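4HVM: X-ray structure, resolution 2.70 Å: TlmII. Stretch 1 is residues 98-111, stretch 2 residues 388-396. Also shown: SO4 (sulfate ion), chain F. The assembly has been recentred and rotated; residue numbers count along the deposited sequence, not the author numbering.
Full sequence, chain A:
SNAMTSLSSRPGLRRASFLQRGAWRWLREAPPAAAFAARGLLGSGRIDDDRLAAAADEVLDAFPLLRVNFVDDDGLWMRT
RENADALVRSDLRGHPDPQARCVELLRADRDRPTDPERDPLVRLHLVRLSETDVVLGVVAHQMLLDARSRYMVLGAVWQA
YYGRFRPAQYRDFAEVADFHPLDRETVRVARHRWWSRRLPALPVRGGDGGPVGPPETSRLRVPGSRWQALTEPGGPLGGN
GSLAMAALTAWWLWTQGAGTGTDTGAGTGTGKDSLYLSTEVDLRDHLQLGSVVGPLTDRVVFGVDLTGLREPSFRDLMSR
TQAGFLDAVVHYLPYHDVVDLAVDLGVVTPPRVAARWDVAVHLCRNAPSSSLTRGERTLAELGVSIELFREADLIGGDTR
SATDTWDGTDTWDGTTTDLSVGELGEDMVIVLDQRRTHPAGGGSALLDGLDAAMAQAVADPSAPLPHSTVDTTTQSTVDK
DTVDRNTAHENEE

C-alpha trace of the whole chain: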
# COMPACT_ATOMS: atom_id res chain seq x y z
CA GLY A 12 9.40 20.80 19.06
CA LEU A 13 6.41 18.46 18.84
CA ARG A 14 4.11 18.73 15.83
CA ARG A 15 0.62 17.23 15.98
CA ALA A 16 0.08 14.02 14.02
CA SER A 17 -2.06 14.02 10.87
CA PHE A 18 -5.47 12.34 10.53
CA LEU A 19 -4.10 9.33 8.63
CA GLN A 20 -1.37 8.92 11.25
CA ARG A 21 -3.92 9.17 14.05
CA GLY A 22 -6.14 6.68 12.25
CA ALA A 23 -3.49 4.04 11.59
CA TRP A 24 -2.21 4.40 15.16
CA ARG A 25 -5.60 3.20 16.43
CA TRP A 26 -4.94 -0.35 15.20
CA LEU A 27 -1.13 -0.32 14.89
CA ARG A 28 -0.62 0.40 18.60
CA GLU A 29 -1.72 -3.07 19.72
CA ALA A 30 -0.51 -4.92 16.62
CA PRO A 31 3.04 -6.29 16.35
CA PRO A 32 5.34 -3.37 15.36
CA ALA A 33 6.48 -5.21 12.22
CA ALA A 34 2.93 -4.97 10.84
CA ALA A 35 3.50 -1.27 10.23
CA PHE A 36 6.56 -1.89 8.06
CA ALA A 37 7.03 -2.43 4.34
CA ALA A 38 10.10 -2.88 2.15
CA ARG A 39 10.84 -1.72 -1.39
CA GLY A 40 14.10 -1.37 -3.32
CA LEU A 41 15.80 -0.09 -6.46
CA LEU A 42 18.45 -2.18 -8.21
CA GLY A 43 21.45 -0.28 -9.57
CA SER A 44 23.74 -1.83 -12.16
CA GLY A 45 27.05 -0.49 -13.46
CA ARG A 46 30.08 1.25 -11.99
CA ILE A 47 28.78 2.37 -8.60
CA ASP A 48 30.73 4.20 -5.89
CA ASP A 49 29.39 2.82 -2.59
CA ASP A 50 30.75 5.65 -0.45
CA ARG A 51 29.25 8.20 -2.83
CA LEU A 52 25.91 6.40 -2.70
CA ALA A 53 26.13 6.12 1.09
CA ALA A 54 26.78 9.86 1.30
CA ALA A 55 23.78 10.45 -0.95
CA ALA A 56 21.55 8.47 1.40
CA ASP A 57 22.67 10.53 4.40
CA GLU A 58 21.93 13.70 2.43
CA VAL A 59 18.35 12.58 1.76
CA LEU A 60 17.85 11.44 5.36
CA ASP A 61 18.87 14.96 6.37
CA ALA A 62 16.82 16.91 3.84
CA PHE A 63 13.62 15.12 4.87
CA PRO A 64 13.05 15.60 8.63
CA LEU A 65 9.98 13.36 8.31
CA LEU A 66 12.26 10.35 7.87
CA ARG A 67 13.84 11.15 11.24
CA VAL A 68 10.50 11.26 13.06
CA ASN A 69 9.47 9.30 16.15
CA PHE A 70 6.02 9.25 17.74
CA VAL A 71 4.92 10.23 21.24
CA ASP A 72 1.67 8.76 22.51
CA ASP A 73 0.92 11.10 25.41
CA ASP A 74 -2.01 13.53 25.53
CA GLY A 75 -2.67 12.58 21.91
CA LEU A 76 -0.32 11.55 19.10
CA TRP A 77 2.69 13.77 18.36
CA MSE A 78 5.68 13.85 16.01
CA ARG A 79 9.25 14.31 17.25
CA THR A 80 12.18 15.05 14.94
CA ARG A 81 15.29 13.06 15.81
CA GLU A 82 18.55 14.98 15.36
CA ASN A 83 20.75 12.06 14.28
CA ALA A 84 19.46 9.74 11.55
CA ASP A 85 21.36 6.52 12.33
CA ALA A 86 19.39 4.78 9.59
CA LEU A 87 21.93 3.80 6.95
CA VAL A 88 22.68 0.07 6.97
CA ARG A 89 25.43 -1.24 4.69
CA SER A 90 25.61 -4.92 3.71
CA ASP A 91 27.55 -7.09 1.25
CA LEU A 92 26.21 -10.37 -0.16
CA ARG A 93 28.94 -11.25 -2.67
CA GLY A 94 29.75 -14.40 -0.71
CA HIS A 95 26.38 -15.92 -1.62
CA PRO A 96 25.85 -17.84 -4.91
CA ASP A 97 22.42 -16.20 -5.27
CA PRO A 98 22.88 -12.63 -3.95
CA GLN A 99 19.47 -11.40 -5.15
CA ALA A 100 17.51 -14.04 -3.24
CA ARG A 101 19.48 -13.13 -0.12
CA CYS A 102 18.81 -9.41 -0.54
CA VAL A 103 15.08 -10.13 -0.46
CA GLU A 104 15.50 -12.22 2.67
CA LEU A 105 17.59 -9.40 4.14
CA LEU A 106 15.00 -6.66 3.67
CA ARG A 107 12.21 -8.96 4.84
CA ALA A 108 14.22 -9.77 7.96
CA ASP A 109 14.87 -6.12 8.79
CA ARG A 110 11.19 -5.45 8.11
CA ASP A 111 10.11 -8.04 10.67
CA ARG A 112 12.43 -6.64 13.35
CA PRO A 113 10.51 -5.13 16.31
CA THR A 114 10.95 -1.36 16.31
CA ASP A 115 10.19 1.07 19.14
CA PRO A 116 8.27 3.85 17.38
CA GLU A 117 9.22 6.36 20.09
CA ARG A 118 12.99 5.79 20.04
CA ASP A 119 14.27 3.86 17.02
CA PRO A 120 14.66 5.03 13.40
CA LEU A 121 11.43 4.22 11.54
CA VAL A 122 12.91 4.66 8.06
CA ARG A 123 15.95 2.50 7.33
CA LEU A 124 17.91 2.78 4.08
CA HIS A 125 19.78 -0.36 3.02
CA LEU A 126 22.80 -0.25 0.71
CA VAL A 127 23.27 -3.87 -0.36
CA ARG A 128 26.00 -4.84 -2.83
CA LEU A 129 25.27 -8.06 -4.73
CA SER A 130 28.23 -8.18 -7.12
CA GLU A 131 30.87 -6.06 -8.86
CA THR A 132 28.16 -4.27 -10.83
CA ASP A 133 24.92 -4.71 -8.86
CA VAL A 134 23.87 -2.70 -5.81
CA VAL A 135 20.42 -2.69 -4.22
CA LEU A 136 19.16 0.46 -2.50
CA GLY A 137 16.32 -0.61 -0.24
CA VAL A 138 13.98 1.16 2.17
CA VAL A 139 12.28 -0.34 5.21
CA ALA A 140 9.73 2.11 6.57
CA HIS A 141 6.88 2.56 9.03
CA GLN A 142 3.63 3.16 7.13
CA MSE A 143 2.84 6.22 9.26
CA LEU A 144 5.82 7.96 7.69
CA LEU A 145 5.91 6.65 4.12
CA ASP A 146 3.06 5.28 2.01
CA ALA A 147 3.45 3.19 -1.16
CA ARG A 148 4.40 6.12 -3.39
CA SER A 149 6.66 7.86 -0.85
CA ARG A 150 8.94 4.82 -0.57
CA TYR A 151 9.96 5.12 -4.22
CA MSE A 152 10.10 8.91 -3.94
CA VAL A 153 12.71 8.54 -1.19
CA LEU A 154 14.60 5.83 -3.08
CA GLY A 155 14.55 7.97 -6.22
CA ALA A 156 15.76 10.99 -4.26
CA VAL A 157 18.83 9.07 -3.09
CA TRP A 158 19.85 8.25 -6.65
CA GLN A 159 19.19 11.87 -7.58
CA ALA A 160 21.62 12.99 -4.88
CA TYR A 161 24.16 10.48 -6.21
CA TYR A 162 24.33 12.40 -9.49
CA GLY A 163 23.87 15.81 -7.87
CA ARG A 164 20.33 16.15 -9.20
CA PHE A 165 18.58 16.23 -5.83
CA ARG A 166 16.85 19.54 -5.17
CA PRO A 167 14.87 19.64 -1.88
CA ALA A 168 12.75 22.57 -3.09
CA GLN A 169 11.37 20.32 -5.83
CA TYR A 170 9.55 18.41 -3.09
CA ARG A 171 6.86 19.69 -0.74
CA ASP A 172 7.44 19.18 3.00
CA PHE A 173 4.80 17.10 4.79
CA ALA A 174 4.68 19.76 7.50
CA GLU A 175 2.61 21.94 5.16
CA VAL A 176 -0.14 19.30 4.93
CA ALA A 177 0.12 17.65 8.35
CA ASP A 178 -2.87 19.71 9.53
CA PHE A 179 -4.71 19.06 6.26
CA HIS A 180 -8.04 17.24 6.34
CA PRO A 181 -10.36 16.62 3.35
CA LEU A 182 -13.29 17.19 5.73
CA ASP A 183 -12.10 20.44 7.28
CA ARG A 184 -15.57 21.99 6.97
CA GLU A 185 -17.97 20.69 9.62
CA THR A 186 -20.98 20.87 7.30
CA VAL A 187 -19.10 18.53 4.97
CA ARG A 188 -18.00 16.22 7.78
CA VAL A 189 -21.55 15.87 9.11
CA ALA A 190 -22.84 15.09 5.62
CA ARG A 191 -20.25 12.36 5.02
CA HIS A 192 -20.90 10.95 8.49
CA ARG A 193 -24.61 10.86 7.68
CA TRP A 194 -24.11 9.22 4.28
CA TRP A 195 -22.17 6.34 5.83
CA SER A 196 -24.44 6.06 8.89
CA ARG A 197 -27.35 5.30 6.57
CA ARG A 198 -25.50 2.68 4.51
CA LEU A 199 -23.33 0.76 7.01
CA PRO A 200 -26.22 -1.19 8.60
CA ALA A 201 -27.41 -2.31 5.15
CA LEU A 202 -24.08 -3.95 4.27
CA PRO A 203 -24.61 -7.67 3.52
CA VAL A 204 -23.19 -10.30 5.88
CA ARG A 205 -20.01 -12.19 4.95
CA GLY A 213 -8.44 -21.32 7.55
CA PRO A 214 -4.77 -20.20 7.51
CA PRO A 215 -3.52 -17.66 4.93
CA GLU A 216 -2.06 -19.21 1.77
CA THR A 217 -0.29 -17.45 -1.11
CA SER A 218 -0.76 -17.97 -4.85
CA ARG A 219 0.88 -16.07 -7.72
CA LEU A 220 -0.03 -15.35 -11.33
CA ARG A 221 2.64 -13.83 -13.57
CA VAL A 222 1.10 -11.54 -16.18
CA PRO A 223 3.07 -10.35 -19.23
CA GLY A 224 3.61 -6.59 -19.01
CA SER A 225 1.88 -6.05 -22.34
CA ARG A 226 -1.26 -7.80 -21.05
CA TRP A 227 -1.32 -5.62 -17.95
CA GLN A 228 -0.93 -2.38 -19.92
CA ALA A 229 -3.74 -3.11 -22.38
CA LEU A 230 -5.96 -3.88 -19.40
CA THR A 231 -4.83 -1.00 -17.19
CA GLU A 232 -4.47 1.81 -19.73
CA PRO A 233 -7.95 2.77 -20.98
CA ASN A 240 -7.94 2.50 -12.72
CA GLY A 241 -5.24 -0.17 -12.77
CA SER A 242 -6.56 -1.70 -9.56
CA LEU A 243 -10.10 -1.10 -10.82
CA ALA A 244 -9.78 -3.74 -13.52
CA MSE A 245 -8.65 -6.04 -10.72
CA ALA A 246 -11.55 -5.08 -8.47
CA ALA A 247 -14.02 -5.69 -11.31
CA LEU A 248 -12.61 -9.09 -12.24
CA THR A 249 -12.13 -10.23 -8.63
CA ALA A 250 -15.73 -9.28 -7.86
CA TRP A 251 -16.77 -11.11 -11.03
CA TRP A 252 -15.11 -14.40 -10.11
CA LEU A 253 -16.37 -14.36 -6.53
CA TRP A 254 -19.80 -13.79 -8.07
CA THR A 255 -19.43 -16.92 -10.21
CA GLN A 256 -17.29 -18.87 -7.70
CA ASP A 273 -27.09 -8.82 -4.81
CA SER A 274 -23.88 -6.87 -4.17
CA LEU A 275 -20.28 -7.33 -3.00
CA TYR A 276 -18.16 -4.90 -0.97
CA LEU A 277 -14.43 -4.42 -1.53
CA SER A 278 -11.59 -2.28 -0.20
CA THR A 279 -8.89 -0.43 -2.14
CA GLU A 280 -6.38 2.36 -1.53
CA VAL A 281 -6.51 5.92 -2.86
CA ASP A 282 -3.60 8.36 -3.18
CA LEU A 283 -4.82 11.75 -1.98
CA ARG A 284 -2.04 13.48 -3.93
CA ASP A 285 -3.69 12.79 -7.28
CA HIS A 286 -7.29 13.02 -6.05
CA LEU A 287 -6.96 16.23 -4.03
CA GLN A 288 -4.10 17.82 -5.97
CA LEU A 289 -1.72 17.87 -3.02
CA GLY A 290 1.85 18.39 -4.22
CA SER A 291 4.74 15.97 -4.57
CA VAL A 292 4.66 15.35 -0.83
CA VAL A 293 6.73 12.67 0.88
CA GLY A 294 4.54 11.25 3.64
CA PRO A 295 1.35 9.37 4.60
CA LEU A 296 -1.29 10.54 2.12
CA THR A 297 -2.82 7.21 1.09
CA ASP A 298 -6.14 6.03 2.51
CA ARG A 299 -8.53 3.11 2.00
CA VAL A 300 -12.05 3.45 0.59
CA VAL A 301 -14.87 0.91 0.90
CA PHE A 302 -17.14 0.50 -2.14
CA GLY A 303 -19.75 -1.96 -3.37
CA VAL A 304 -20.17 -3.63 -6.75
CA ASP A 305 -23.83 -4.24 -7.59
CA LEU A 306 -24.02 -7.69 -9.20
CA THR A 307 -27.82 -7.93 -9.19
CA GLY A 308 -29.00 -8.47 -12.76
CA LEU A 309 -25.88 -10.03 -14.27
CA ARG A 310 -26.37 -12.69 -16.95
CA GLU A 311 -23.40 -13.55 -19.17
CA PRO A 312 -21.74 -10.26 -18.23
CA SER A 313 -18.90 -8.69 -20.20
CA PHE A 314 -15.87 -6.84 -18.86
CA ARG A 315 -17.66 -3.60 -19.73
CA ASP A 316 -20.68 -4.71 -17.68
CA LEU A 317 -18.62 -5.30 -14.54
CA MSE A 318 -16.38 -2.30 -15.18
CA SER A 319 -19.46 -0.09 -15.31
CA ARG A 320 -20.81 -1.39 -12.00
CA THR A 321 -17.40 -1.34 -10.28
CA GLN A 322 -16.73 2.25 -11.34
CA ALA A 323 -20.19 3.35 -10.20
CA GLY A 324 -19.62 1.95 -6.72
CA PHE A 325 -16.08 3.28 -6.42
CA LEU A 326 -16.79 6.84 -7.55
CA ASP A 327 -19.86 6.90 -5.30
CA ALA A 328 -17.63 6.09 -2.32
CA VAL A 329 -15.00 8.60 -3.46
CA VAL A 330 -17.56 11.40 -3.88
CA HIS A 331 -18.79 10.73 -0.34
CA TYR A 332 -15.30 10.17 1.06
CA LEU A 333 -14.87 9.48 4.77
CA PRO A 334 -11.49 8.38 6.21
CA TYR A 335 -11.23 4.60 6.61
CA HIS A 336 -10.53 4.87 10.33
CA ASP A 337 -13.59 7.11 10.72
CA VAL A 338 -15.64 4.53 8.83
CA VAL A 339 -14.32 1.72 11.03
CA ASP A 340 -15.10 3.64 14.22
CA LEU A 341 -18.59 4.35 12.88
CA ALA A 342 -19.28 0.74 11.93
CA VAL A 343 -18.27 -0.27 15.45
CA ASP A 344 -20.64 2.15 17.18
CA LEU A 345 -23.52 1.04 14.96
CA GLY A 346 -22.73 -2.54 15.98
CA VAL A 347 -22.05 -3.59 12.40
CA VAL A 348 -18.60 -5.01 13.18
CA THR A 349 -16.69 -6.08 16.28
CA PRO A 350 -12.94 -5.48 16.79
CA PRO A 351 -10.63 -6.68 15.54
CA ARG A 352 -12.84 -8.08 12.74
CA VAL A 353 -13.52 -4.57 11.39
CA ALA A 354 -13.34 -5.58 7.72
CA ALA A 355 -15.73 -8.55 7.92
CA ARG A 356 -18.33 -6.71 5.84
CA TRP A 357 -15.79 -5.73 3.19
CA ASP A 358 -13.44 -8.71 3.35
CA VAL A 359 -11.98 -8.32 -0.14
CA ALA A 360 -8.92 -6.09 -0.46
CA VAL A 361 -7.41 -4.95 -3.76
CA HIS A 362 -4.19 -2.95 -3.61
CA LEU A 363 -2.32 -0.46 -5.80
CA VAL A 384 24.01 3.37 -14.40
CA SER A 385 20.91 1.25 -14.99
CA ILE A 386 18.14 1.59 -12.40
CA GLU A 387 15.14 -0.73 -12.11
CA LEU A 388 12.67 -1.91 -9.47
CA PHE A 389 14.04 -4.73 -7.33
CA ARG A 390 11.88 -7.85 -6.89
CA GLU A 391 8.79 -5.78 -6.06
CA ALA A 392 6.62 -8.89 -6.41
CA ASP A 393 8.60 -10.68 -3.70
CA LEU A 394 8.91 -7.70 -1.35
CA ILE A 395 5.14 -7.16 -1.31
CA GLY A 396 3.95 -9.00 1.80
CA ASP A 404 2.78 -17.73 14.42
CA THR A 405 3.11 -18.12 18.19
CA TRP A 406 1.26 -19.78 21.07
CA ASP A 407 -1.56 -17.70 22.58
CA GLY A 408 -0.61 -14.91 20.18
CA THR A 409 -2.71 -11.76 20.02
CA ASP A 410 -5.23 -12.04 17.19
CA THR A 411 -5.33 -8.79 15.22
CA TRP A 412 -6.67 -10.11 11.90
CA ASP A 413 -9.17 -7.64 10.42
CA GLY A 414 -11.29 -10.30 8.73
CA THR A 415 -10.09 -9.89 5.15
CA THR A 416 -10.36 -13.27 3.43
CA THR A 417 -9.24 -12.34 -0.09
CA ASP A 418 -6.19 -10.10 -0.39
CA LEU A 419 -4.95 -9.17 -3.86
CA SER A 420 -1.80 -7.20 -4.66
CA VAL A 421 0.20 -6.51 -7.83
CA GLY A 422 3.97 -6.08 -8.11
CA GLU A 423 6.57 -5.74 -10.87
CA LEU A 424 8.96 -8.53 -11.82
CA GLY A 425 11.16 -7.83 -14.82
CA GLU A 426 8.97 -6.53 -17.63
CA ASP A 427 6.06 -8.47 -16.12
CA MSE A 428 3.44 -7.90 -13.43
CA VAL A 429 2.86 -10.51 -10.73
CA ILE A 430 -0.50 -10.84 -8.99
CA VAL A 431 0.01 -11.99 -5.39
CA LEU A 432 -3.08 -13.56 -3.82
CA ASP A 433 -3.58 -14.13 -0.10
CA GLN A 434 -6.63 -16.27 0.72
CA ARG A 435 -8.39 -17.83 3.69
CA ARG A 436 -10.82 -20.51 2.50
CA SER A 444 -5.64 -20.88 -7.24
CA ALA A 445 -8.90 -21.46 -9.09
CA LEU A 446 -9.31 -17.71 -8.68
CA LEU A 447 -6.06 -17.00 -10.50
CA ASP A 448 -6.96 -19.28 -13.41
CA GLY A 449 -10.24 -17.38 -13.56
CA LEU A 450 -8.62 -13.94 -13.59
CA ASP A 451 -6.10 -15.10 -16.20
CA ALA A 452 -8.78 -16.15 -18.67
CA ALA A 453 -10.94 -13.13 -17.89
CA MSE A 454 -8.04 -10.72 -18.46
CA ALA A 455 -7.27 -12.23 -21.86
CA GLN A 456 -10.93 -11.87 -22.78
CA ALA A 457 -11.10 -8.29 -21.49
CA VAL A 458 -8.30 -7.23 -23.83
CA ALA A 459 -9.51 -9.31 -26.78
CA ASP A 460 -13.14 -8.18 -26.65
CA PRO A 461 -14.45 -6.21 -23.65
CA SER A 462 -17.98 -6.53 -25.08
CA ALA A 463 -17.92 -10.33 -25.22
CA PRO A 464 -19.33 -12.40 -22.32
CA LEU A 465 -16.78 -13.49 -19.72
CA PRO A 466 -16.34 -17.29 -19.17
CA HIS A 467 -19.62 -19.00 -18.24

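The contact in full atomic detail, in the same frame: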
# COMPACT_ATOMS: atom_id res chain seq x y z
N PRO A 98 22.93 -13.87 -4.73
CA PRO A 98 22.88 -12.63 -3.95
C PRO A 98 21.50 -11.97 -3.95
O PRO A 98 21.11 -11.40 -2.93
CB PRO A 98 23.89 -11.73 -4.68
CG PRO A 98 24.80 -12.67 -5.40
CD PRO A 98 23.92 -13.80 -5.82
N GLN A 99 20.77 -12.06 -5.05
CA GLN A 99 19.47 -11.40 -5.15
C GLN A 99 18.42 -12.02 -4.23
O GLN A 99 17.62 -11.31 -3.63
CB GLN A 99 18.97 -11.38 -6.60
CG GLN A 99 19.86 -10.56 -7.54
CD GLN A 99 19.12 -10.09 -8.79
OE1 GLN A 99 17.98 -10.48 -9.03
NE2 GLN A 99 19.78 -9.26 -9.58
N ALA A 100 18.44 -13.35 -4.12
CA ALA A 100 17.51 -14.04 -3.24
C ALA A 100 17.79 -13.70 -1.79
O ALA A 100 16.88 -13.66 -0.97
CB ALA A 100 17.59 -15.55 -3.45
N ARG A 101 19.06 -13.46 -1.48
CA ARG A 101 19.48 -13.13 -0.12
C ARG A 101 19.07 -11.70 0.24
O ARG A 101 18.70 -11.42 1.38
CB ARG A 101 20.99 -13.28 0.03
CG ARG A 101 21.54 -14.61 -0.43
CD ARG A 101 21.13 -15.75 0.48
NE ARG A 101 19.82 -16.30 0.15
CZ ARG A 101 19.62 -17.26 -0.75
NH1 ARG A 101 18.39 -17.71 -0.97
NH2 ARG A 101 20.64 -17.78 -1.42
N CYS A 102 19.14 -10.81 -0.75
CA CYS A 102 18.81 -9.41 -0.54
C CYS A 102 17.33 -9.25 -0.19
O CYS A 102 16.95 -8.37 0.59
CB CYS A 102 19.16 -8.59 -1.78
SG CYS A 102 18.97 -6.81 -1.55
N VAL A 103 16.50 -10.11 -0.77
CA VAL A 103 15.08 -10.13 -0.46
C VAL A 103 14.87 -10.61 0.97
O VAL A 103 14.09 -10.04 1.72
CB VAL A 103 14.29 -11.04 -1.43
CG1 VAL A 103 12.85 -11.20 -0.97
CG2 VAL A 103 14.34 -10.48 -2.84
N GLU A 104 15.58 -11.67 1.33
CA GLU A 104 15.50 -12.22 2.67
C GLU A 104 16.06 -11.23 3.69
O GLU A 104 15.64 -11.22 4.85
CB GLU A 104 16.26 -13.55 2.76
CG GLU A 104 15.66 -14.66 1.90
CD GLU A 104 16.67 -15.76 1.58
OE1 GLU A 104 17.86 -15.60 1.93
OE2 GLU A 104 16.27 -16.78 0.98
N LEU A 105 17.00 -10.40 3.26
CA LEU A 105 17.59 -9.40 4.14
C LEU A 105 16.58 -8.31 4.50
O LEU A 105 16.39 -7.99 5.67
CB LEU A 105 18.83 -8.78 3.48
CG LEU A 105 19.66 -7.76 4.27
CD1 LEU A 105 21.13 -7.91 3.93
CD2 LEU A 105 19.20 -6.35 3.98
N LEU A 106 15.96 -7.74 3.47
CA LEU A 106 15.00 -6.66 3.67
C LEU A 106 13.77 -7.14 4.43
O LEU A 106 13.24 -6.42 5.28
CB LEU A 106 14.60 -6.06 2.32
CG LEU A 106 15.73 -5.37 1.56
CD1 LEU A 106 15.26 -4.89 0.21
CD2 LEU A 106 16.27 -4.22 2.38
N ARG A 107 13.31 -8.35 4.12
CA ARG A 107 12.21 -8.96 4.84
C ARG A 107 12.55 -9.12 6.32
O ARG A 107 11.71 -8.87 7.19
CB ARG A 107 11.87 -10.33 4.25
CG ARG A 107 11.03 -10.29 2.99
CD ARG A 107 10.78 -11.71 2.48
NE ARG A 107 9.91 -11.73 1.31
CZ ARG A 107 9.51 -12.84 0.69
NH1 ARG A 107 9.90 -14.02 1.14
NH2 ARG A 107 8.71 -12.77 -0.36
N ALA A 108 13.78 -9.54 6.59
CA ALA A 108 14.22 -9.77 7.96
C ALA A 108 14.27 -8.48 8.76
O ALA A 108 13.83 -8.43 9.91
CB ALA A 108 15.58 -10.45 7.98
N ASP A 109 14.79 -7.42 8.14
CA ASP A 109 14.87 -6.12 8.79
C ASP A 109 13.48 -5.53 8.96
O ASP A 109 13.23 -4.75 9.87
CB ASP A 109 15.76 -5.17 8.00
CG ASP A 109 16.01 -3.86 8.72
OD1 ASP A 109 16.90 -3.82 9.60
OD2 ASP A 109 15.32 -2.87 8.42
N ARG A 110 12.58 -5.90 8.06
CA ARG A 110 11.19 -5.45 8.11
C ARG A 110 10.46 -6.06 9.29
O ARG A 110 9.60 -5.42 9.90
CB ARG A 110 10.48 -5.81 6.81
CG ARG A 110 9.02 -5.39 6.74
CD ARG A 110 8.32 -6.12 5.61
NE ARG A 110 8.30 -7.56 5.85
CZ ARG A 110 7.96 -8.46 4.94
NH1 ARG A 110 7.98 -9.75 5.25
NH2 ARG A 110 7.60 -8.08 3.72
N ASP A 111 10.81 -7.30 9.62
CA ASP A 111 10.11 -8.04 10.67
C ASP A 111 10.70 -7.76 12.05
O ASP A 111 10.20 -8.28 13.05
CB ASP A 111 10.14 -9.54 10.38
CG ASP A 111 9.50 -9.90 9.05
OD1 ASP A 111 8.70 -9.09 8.52
OD2 ASP A 111 9.80 -10.99 8.52
N LEU A 388 13.30 -1.43 -10.70
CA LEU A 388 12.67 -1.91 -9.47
C LEU A 388 13.27 -3.26 -9.09
O LEU A 388 13.60 -4.06 -9.96
CB LEU A 388 11.16 -2.02 -9.64
CG LEU A 388 10.31 -0.79 -9.29
CD1 LEU A 388 10.71 0.43 -10.10
CD2 LEU A 388 8.83 -1.10 -9.49
N PHE A 389 13.41 -3.50 -7.80
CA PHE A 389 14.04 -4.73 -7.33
C PHE A 389 13.04 -5.69 -6.68
O PHE A 389 12.60 -5.47 -5.55
CB PHE A 389 15.19 -4.43 -6.36
CG PHE A 389 15.81 -5.67 -5.77
CD1 PHE A 389 16.51 -6.55 -6.57
CD2 PHE A 389 15.67 -5.94 -4.42
CE1 PHE A 389 17.07 -7.70 -6.03
CE2 PHE A 389 16.24 -7.08 -3.88
CZ PHE A 389 16.94 -7.96 -4.68
N ARG A 390 12.71 -6.76 -7.40
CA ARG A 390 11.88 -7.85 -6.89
C ARG A 390 10.64 -7.37 -6.15
O ARG A 390 10.32 -7.88 -5.08
CB ARG A 390 12.71 -8.77 -5.98
CG ARG A 390 13.87 -9.47 -6.66
CD ARG A 390 13.41 -10.69 -7.46
NE ARG A 390 14.54 -11.40 -8.06
CZ ARG A 390 15.23 -12.36 -7.45
NH1 ARG A 390 14.92 -12.73 -6.22
NH2 ARG A 390 16.24 -12.94 -8.08
N GLU A 391 9.96 -6.37 -6.71
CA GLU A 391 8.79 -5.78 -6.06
C GLU A 391 7.73 -6.83 -5.72
O GLU A 391 7.08 -6.75 -4.68
CB GLU A 391 8.19 -4.68 -6.93
CG GLU A 391 7.08 -3.90 -6.26
CD GLU A 391 6.53 -2.79 -7.13
OE1 GLU A 391 6.12 -3.07 -8.28
OE2 GLU A 391 6.51 -1.63 -6.67
N ALA A 392 7.58 -7.82 -6.60
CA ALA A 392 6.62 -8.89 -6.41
C ALA A 392 6.91 -9.73 -5.17
O ALA A 392 5.99 -10.26 -4.53
CB ALA A 392 6.56 -9.78 -7.63
N ASP A 393 8.19 -9.86 -4.83
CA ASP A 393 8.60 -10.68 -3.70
C ASP A 393 8.68 -9.87 -2.40
O ASP A 393 8.60 -10.43 -1.31
CB ASP A 393 9.95 -11.36 -3.98
CG ASP A 393 9.85 -12.40 -5.08
OD1 ASP A 393 8.76 -13.00 -5.25
OD2 ASP A 393 10.87 -12.64 -5.76
N LEU A 394 8.82 -8.56 -2.52
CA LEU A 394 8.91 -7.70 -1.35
C LEU A 394 7.53 -7.31 -0.84
O LEU A 394 7.37 -6.92 0.31
CB LEU A 394 9.74 -6.45 -1.65
CG LEU A 394 11.25 -6.68 -1.72
CD1 LEU A 394 11.97 -5.41 -2.15
CD2 LEU A 394 11.77 -7.16 -0.38
N ILE A 395 6.53 -7.40 -1.71
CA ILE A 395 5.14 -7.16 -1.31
C ILE A 395 4.65 -8.31 -0.42
O ILE A 395 4.49 -9.44 -0.88
CB ILE A 395 4.21 -7.01 -2.52
CG1 ILE A 395 4.48 -5.70 -3.24
CG2 ILE A 395 2.76 -7.06 -2.08
CD1 ILE A 395 3.65 -5.50 -4.48
N GLY A 396 4.41 -8.00 0.85
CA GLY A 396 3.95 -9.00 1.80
C GLY A 396 2.44 -9.11 1.83
O GLY A 396 1.80 -8.80 2.84
S SO4 F . 3.23 -4.33 1.80
O1 SO4 F . 2.83 -5.64 1.29
O2 SO4 F . 2.70 -4.13 3.14
O3 SO4 F . 4.69 -4.25 1.84
O4 SO4 F . 2.70 -3.29 0.92

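Val 103 lies at the centre of the contact, on a helix spanning residues 98-110, and its CA is 6.7 Å from the CA of Leu 394 in the short helix 391-394. Its two methyls pack against different apolar neighbours: CG2 lies 3.9 Å from Arg 390 CB and 4.0 Å from Phe 389 CE2, whereas CG1 lies 4.2 Å from Leu 394 CD2. The CA-to-CB bond of Leu 394 points away from the long helix, yet the end of its side chain comes nearer, bringing CD2 within 4.1 Å of Leu 106 CB. The buried ring of Phe 389, from the loop before the short helix, meets Cys 102, with SG 3.6 Å from CE2 in an oblique sulfur-aromatic approach, while Gln 99 O sits at the ring edge, 3.6 Å from CZ.

Polar groups lie at both ends of this apolar patch. The guanidinium of Arg 390 lies with one face against Gln 99 CB, and its NH2 is 3.2 Å from Gln 99 OE1. Toward the other end of the long helix, Arg 107 offers its N-H donors to a backbone carbonyl of the short helix: NH2, well aligned at 156°, donates a 2.5 Å hydrogen bond to Asp 393 O, and NE, poorly aligned at 127°, adds a weak one to the same oxygen at 3.2 Å. Beyond it, Arg 110 NH2 approaches Leu 394 O at 3.6 Å.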